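Local coordinates for prolyl-tRNA synthetase (Naegleria fowleri, PDB 6UYH), which probably catalyses the ATP-dependent attachment of proline to its cognate tRNA, and binds the inhibitor halofuginone together with an ATP analogue, at residues A[168-174]-A[265-271]. Numbering follows the deposited sequence.
With HFG (7-bromo-6-chloro-3-{3-[(2R,3S)-3-hydroxypiperidin-2-yl]-2-oxopropyl}quinazolin-4(3H)-one), chain D.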
ATOM      1  N   GLN A 168      -4.588  -3.850  -7.638  1.00 16.33           N
ATOM      2  CA  GLN A 168      -5.173  -2.532  -7.821  1.00 14.64           C
ATOM      3  C   GLN A 168      -6.500  -2.748  -8.522  1.00 12.50           C
ATOM      4  O   GLN A 168      -6.625  -3.658  -9.349  1.00 14.70           O
ATOM      5  CB  GLN A 168      -4.300  -1.577  -8.649  1.00 15.66           C
ATOM      6  CG  GLN A 168      -3.897  -2.085 -10.061  1.00 16.49           C
ATOM      7  CD  GLN A 168      -4.997  -1.995 -11.144  1.00 16.35           C
ATOM      8  OE1 GLN A 168      -5.014  -2.806 -12.078  1.00 17.50           O
ATOM      9  NE2 GLN A 168      -5.886  -0.995 -11.041  1.00 16.70           N
ATOM     10  N   GLU A 169      -7.496  -1.941  -8.162  1.00 13.99           N
ATOM     11  CA  GLU A 169      -8.739  -1.873  -8.918  1.00 15.28           C
ATOM     12  C   GLU A 169      -8.989  -0.421  -9.300  1.00 15.94           C
ATOM     13  O   GLU A 169      -8.959   0.478  -8.445  1.00 16.01           O
ATOM     14  CB  GLU A 169      -9.933  -2.472  -8.134  1.00 14.89           C
ATOM     15  CG  GLU A 169     -10.148  -1.845  -6.752  1.00 16.79           C
ATOM     16  CD  GLU A 169     -11.295  -2.488  -5.994  1.00 20.93           C
ATOM     17  OE1 GLU A 169     -11.128  -2.736  -4.778  1.00 18.72           O
ATOM     18  OE2 GLU A 169     -12.355  -2.736  -6.610  1.00 18.99           O
ATOM     19  N   GLY A 170      -9.216  -0.194 -10.588  1.00 16.41           N
ATOM     20  CA  GLY A 170      -9.529   1.125 -11.112  1.00 17.96           C
ATOM     21  C   GLY A 170     -10.995   1.158 -11.507  1.00 21.03           C
ATOM     22  O   GLY A 170     -11.524   0.172 -12.007  1.00 19.40           O
ATOM     23  N   HIS A 171     -11.642   2.287 -11.244  1.00 17.97           N
ATOM     24  CA  HIS A 171     -13.068   2.478 -11.509  1.00 19.07           C
ATOM     25  C   HIS A 171     -13.222   3.866 -12.109  1.00 20.58           C
ATOM     26  O   HIS A 171     -12.952   4.866 -11.434  1.00 19.63           O
ATOM     27  CB  HIS A 171     -13.884   2.350 -10.218  1.00 18.40           C
ATOM     28  CG  HIS A 171     -13.789   1.003  -9.574  1.00 20.89           C
ATOM     29  ND1 HIS A 171     -14.761   0.038  -9.730  1.00 19.68           N
ATOM     30  CD2 HIS A 171     -12.838   0.454  -8.778  1.00 19.89           C
ATOM     31  CE1 HIS A 171     -14.413  -1.048  -9.065  1.00 23.12           C
ATOM     32  NE2 HIS A 171     -13.253  -0.823  -8.475  1.00 18.90           N
ATOM     33  N   SER A 172     -13.652   3.942 -13.368  1.00 19.14           N
ATOM     34  CA  SER A 172     -13.773   5.218 -14.053  1.00 20.87           C
ATOM     35  C   SER A 172     -15.198   5.434 -14.545  1.00 22.97           C
ATOM     36  O   SER A 172     -15.913   4.481 -14.859  1.00 21.42           O
ATOM     37  CB  SER A 172     -12.808   5.294 -15.231  1.00 26.15           C
ATOM     38  OG  SER A 172     -11.473   5.258 -14.769  1.00 27.95           O
ATOM     39  N   ALA A 173     -15.590   6.704 -14.617  1.00 21.14           N
ATOM     40  CA  ALA A 173     -16.892   7.125 -15.126  1.00 24.33           C
ATOM     41  C   ALA A 173     -16.696   8.209 -16.175  1.00 27.78           C
ATOM     42  O   ALA A 173     -15.859   9.098 -15.999  1.00 26.56           O
ATOM     43  CB  ALA A 173     -17.783   7.654 -13.987  1.00 23.40           C
ATOM     44  N   PHE A 174     -17.498   8.154 -17.241  1.00 25.00           N
ATOM     45  CA  PHE A 174     -17.355   9.032 -18.399  1.00 26.72           C
ATOM     46  C   PHE A 174     -18.719   9.522 -18.855  1.00 28.71           C
ATOM     47  O   PHE A 174     -19.751   8.902 -18.587  1.00 30.57           O
ATOM     48  CB  PHE A 174     -16.688   8.320 -19.583  1.00 25.70           C
ATOM     49  CG  PHE A 174     -15.330   7.764 -19.265  1.00 24.19           C
ATOM     50  CD1 PHE A 174     -14.184   8.504 -19.527  1.00 30.80           C
ATOM     51  CD2 PHE A 174     -15.201   6.505 -18.720  1.00 25.20           C
ATOM     52  CE1 PHE A 174     -12.927   7.988 -19.250  1.00 25.69           C
ATOM     53  CE2 PHE A 174     -13.948   5.981 -18.427  1.00 23.43           C
ATOM     54  CZ  PHE A 174     -12.811   6.727 -18.696  1.00 26.59           C
ATOM     55  N   TYR A 265     -21.221   6.439 -18.304  1.00 28.53           N
ATOM     56  CA  TYR A 265     -20.579   5.217 -18.766  1.00 29.41           C
ATOM     57  C   TYR A 265     -19.420   4.902 -17.833  1.00 32.48           C
ATOM     58  O   TYR A 265     -18.686   5.806 -17.420  1.00 30.96           O
ATOM     59  CB  TYR A 265     -20.087   5.376 -20.201  1.00 27.18           C
ATOM     60  CG  TYR A 265     -21.226   5.427 -21.197  1.00 32.31           C
ATOM     61  CD1 TYR A 265     -21.609   4.285 -21.892  1.00 40.55           C
ATOM     62  CD2 TYR A 265     -21.934   6.599 -21.412  1.00 37.46           C
ATOM     63  CE1 TYR A 265     -22.660   4.314 -22.798  1.00 41.37           C
ATOM     64  CE2 TYR A 265     -22.991   6.638 -22.320  1.00 40.91           C
ATOM     65  CZ  TYR A 265     -23.346   5.487 -23.003  1.00 46.33           C
ATOM     66  OH  TYR A 265     -24.387   5.506 -23.902  1.00 55.33           O
ATOM     67  N   GLN A 266     -19.274   3.626 -17.473  1.00 25.56           N
ATOM     68  CA  GLN A 266     -18.256   3.227 -16.509  1.00 24.41           C
ATOM     69  C   GLN A 266     -17.409   2.077 -17.026  1.00 27.00           C
ATOM     70  O   GLN A 266     -17.856   1.262 -17.839  1.00 22.13           O
ATOM     71  CB  GLN A 266     -18.856   2.799 -15.174  1.00 24.27           C
ATOM     72  CG  GLN A 266     -19.471   3.941 -14.383  1.00 26.35           C
ATOM     73  CD  GLN A 266     -20.226   3.433 -13.182  1.00 28.16           C
ATOM     74  OE1 GLN A 266     -21.413   3.114 -13.278  1.00 27.15           O
ATOM     75  NE2 GLN A 266     -19.539   3.328 -12.045  1.00 23.63           N
ATOM     76  N   ASN A 267     -16.177   2.030 -16.519  1.00 23.07           N
ATOM     77  CA  ASN A 267     -15.267   0.902 -16.655  1.00 22.43           C
ATOM     78  C   ASN A 267     -14.778   0.500 -15.269  1.00 21.76           C
ATOM     79  O   ASN A 267     -14.796   1.304 -14.332  1.00 21.55           O
ATOM     80  CB  ASN A 267     -14.027   1.238 -17.494  1.00 20.41           C
ATOM     81  CG  ASN A 267     -14.357   1.748 -18.867  1.00 23.30           C
ATOM     82  OD1 ASN A 267     -15.379   1.390 -19.467  1.00 23.76           O
ATOM     83  ND2 ASN A 267     -13.465   2.575 -19.397  1.00 22.27           N
ATOM     84  N   SER A 268     -14.295  -0.738 -15.154  1.00 22.26           N
ATOM     85  CA  SER A 268     -13.437  -1.110 -14.029  1.00 17.88           C
ATOM     86  C   SER A 268     -12.394  -2.103 -14.523  1.00 20.03           C
ATOM     87  O   SER A 268     -12.571  -2.758 -15.550  1.00 20.36           O
ATOM     88  CB  SER A 268     -14.238  -1.677 -12.837  1.00 20.86           C
ATOM     89  OG  SER A 268     -14.823  -2.926 -13.149  1.00 22.76           O
ATOM     90  N   TRP A 269     -11.277  -2.192 -13.798  1.00 19.02           N
ATOM     91  CA  TRP A 269     -10.143  -2.965 -14.281  1.00 19.61           C
ATOM     92  C   TRP A 269      -9.269  -3.325 -13.088  1.00 16.10           C
ATOM     93  O   TRP A 269      -9.136  -2.530 -12.157  1.00 17.43           O
ATOM     94  CB  TRP A 269      -9.332  -2.192 -15.343  1.00 21.32           C
ATOM     95  CG  TRP A 269      -9.485  -0.657 -15.316  1.00 22.15           C
ATOM     96  CD1 TRP A 269     -10.460   0.088 -15.933  1.00 18.79           C
ATOM     97  CD2 TRP A 269      -8.612   0.294 -14.664  1.00 18.39           C
ATOM     98  NE1 TRP A 269     -10.257   1.436 -15.696  1.00 20.65           N
ATOM     99  CE2 TRP A 269      -9.131   1.589 -14.922  1.00 20.58           C
ATOM    100  CE3 TRP A 269      -7.443   0.171 -13.901  1.00 18.28           C
ATOM    101  CZ2 TRP A 269      -8.526   2.754 -14.437  1.00 21.13           C
ATOM    102  CZ3 TRP A 269      -6.837   1.346 -13.407  1.00 19.60           C
ATOM    103  CH2 TRP A 269      -7.387   2.614 -13.678  1.00 19.23           C
ATOM    104  N   GLY A 270      -8.705  -4.529 -13.103  1.00 18.11           N
ATOM    105  CA  GLY A 270      -7.885  -4.967 -11.982  1.00 15.74           C
ATOM    106  C   GLY A 270      -6.749  -5.869 -12.409  1.00 18.50           C
ATOM    107  O   GLY A 270      -6.851  -6.618 -13.385  1.00 18.97           O
ATOM    108  N   LEU A 271      -5.673  -5.830 -11.621  1.00 17.11           N
ATOM    109  CA  LEU A 271      -4.455  -6.610 -11.815  1.00 16.45           C
ATOM    110  C   LEU A 271      -3.963  -6.983 -10.422  1.00 16.66           C
ATOM    111  O   LEU A 271      -3.934  -6.112  -9.550  1.00 16.44           O
ATOM    112  CB  LEU A 271      -3.393  -5.772 -12.548  1.00 16.66           C
ATOM    113  CG  LEU A 271      -2.031  -6.402 -12.841  1.00 21.93           C
ATOM    114  CD1 LEU A 271      -2.123  -7.249 -14.095  1.00 22.00           C
ATOM    115  CD2 LEU A 271      -0.960  -5.324 -12.983  1.00 22.31           C
TER
HETATM  116  O4' HFG D 602     -14.376  -8.253  -9.257  1.00 20.28           O
HETATM  117  C21 HFG D 602     -14.960  -8.433 -10.305  1.00 24.81           C
HETATM  118  C3' HFG D 602     -15.042  -7.363 -11.369  1.00 20.55           C
HETATM  119  C2' HFG D 602     -13.905  -6.333 -11.368  1.00 20.83           C
HETATM  120  N1' HFG D 602     -13.918  -5.479 -10.173  1.00 17.42           N
HETATM  121  C6' HFG D 602     -12.921  -4.404 -10.257  1.00 16.82           C
HETATM  122  C5' HFG D 602     -11.524  -4.941 -10.415  1.00 18.02           C
HETATM  123  C4' HFG D 602     -11.449  -5.897 -11.610  1.00 17.85           C
HETATM  124  C39 HFG D 602     -12.521  -6.967 -11.515  1.00 16.99           C
HETATM  125  O7' HFG D 602     -12.482  -7.791 -12.685  1.00 18.66           O
HETATM  126  C1' HFG D 602     -15.672  -9.762 -10.602  1.00 20.25           C
HETATM  127  N3  HFG D 602     -15.996 -10.493  -9.380  1.00 19.80           N
HETATM  128  C4  HFG D 602     -16.979  -9.966  -8.552  1.00 16.95           C
HETATM  129  O11 HFG D 602     -17.584  -8.954  -8.857  1.00 22.03           O
HETATM  130  C10 HFG D 602     -17.162 -10.712  -7.301  1.00 22.33           C
HETATM  131  C5  HFG D 602     -18.126 -10.308  -6.378  1.00 20.51           C
HETATM  132  C2  HFG D 602     -15.287 -11.613  -9.039  1.00 22.25           C
HETATM  133  N1  HFG D 602     -15.405 -12.284  -7.949  1.00 23.99           N
HETATM  134  C9  HFG D 602     -16.355 -11.821  -7.037  1.00 23.05           C
HETATM  135  C8  HFG D 602     -16.475 -12.489  -5.818  1.00 22.26           C
HETATM  136  C7  HFG D 602     -17.418 -12.055  -4.900  1.00 23.39           C
HETATM  137 BR1  HFG D 602     -17.481 -12.918  -3.217  1.00 38.31          BR
HETATM  138  C6  HFG D 602     -18.255 -10.998  -5.189  1.00 21.53           C
HETATM  139 CL1  HFG D 602     -19.527 -10.538  -4.097  1.00 29.18          CL
HETATM  140  O   HOH W   1     -16.680   2.825 -12.458  1.00 22.28           O
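Strands 168-174 and 265-271 run antiparallel, their axes 4.6 Å apart at closest approach. Eight backbone hydrogen bonds join the hydrogen-bonded pairs Q168-L271, G170-W269, S172-N267 and F174-Y265, among them G170 N to W269 O at 2.8 Å and F174 N to Y265 O at 2.6 Å. On the sheet face bearing W269, its indole lies across G170, whose CA makes a CH-pi contact 3.4 Å from the six-membered ring centroid; an ideal CB there would clash with the ring. Helix 177-198 packs on this face, where its E183 accepts hydrogen bonds from W269 NE1 and N267 ND2, and N267 ND2 also reaches the backbone O of A180. The other face carries E169, H171 and S268. H171 NE2 donates to E169 OE2 (2.8 Å), while H171 ND1 is hydrogen-bonded to Y125 OH and E169 OE1 to S120 OG. The halofuginone piperidine rests here, its C4' 3.4 Å from G270 N; a side chain on G270 would clash with it. This antiparallel pair belongs to the catalytic sheet of class II aminoacyl-tRNA synthetases and forms the floor beneath the halofuginone piperidine.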